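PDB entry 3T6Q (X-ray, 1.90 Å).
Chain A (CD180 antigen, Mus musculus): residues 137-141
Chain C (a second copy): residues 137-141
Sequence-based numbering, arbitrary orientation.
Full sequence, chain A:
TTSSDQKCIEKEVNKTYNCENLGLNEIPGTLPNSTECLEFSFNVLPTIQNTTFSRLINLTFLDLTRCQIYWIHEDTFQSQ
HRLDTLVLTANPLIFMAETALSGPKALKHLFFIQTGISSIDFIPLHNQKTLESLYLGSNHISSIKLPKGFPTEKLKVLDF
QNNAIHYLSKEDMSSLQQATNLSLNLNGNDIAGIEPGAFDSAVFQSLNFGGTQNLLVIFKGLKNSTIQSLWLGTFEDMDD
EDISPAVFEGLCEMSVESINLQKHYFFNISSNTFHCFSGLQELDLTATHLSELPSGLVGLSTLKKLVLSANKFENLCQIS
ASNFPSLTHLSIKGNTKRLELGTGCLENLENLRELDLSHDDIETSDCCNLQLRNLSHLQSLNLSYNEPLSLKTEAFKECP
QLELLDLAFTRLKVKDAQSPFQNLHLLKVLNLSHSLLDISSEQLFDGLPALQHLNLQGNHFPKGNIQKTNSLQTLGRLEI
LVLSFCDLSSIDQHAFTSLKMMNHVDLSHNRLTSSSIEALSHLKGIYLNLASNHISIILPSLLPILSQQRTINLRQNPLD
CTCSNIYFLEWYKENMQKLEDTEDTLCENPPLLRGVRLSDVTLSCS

Chain A, residues 137-141: GSNHI
Chain C, residues 137-141: GSNHI

Two copies of one loop meet around a histidine pair, their 138-to-140 directions 141° apart and the CA atoms of A:His140 and C:His140 6.9 Å from each other. A:Gly137 (phi/psi -64/157) stays out of reach. A:Ser138 turns to positive phi (62/37) with chi1 m and its CA-to-CB bond sideways to the partner, OG being satisfied elsewhere in the structure. A:Asn139 (-115/-158; chi1 -75°, chi2 -44°) points away, so what it offers the partner is its backbone: A:Asn139 O lies 3.3 Å from C:His140 CE1, near the plane of that ring. A:His140 (-115/24; chi1 -63°, chi2 -87°) starts sideways, but its ring end reaches inward and stacks, offset, on C:His140, with centroids 3.9 Å apart and planes at 2°. The closest atoms are A:His140 CE1 and C:His140 CE1, at 3.1 Å. In return, A:His140 CE1 sits 3.5 Å from C:Asn139 O. No direct hydrogen bond crosses; besides the stack, two waters bridge the chains. One water donates to A:Asn139 O at 3.3 Å and pairs with C:His140 ND1 at 2.7 Å; another lies 3.0 Å from A:His140 ND1 and donates weakly to C:Asn139 O at 3.4 Å. A:Ile141 (-73/137, chi1 m, chi2 t) makes no contact. Chain C repeats these wells closely. The rule is compact: 178 Å² buried, chiefly by one stacked pair framed by carbonyls and waters.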

# COMPACT_ATOMS: atom_id res chain seq x y z
N GLY A 137 -7.72 4.88 -6.64
CA GLY A 137 -6.41 4.40 -7.24
C GLY A 137 -5.28 4.18 -6.24
O GLY A 137 -5.28 4.79 -5.16
N SER A 138 -4.30 3.35 -6.61
CA SER A 138 -3.02 3.23 -5.85
C SER A 138 -3.21 2.73 -4.41
O SER A 138 -2.45 3.10 -3.51
CB SER A 138 -2.23 4.54 -5.86
OG SER A 138 -2.08 4.99 -7.21
N ASN A 139 -4.16 1.82 -4.25
CA ASN A 139 -4.48 1.19 -2.97
C ASN A 139 -4.18 -0.30 -2.98
O ASN A 139 -3.36 -0.74 -3.80
CB ASN A 139 -5.95 1.50 -2.61
CG ASN A 139 -6.11 2.93 -2.13
OD1 ASN A 139 -5.30 3.42 -1.32
ND2 ASN A 139 -7.12 3.61 -2.63
N HIS A 140 -4.80 -1.09 -2.08
CA HIS A 140 -4.57 -2.54 -2.04
C HIS A 140 -5.85 -3.27 -2.41
O HIS A 140 -6.09 -4.42 -2.00
CB HIS A 140 -4.15 -3.04 -0.63
CG HIS A 140 -2.84 -2.49 -0.11
ND1 HIS A 140 -1.65 -3.07 -0.38
CD2 HIS A 140 -2.57 -1.40 0.73
CE1 HIS A 140 -0.66 -2.38 0.23
NE2 HIS A 140 -1.22 -1.35 0.91
N ILE A 141 -6.71 -2.60 -3.14
CA ILE A 141 -8.08 -3.11 -3.40
C ILE A 141 -7.97 -4.27 -4.38
O ILE A 141 -7.23 -4.19 -5.39
CB ILE A 141 -8.97 -1.97 -3.98
CG1 ILE A 141 -9.21 -0.91 -2.90
CG2 ILE A 141 -10.32 -2.48 -4.47
CD1 ILE A 141 -9.83 0.40 -3.40
N GLY C 137 6.24 -9.22 3.47
CA GLY C 137 4.79 -9.19 3.69
C GLY C 137 4.10 -7.82 3.69
O GLY C 137 4.71 -6.79 3.96
N SER C 138 2.80 -7.83 3.35
CA SER C 138 1.94 -6.63 3.50
C SER C 138 2.31 -5.44 2.60
O SER C 138 2.10 -4.27 2.98
CB SER C 138 1.86 -6.23 4.97
OG SER C 138 1.30 -7.31 5.76
N ASN C 139 2.84 -5.75 1.42
CA ASN C 139 3.20 -4.71 0.43
C ASN C 139 2.29 -4.75 -0.81
O ASN C 139 1.13 -5.22 -0.74
CB ASN C 139 4.68 -4.84 0.04
CG ASN C 139 5.59 -4.47 1.19
OD1 ASN C 139 5.48 -3.39 1.74
ND2 ASN C 139 6.50 -5.34 1.53
N HIS C 140 2.77 -4.23 -1.94
CA HIS C 140 2.02 -4.32 -3.20
C HIS C 140 2.63 -5.33 -4.15
O HIS C 140 2.39 -5.26 -5.36
CB HIS C 140 1.98 -2.96 -3.88
CG HIS C 140 1.29 -1.88 -3.07
ND1 HIS C 140 -0.05 -1.68 -3.12
CD2 HIS C 140 1.79 -0.89 -2.25
CE1 HIS C 140 -0.38 -0.63 -2.35
NE2 HIS C 140 0.75 -0.15 -1.81
N ILE C 141 3.40 -6.27 -3.65
CA ILE C 141 4.16 -7.18 -4.52
C ILE C 141 3.26 -8.17 -5.29
O ILE C 141 2.36 -8.74 -4.70
CB ILE C 141 5.25 -7.92 -3.70
CG1 ILE C 141 6.32 -6.93 -3.21
CG2 ILE C 141 5.89 -9.05 -4.51
CD1 ILE C 141 7.09 -7.44 -2.00
O HOH W 1 -1.67 -3.47 -4.38
O HOH W 2 -1.80 -5.17 -2.47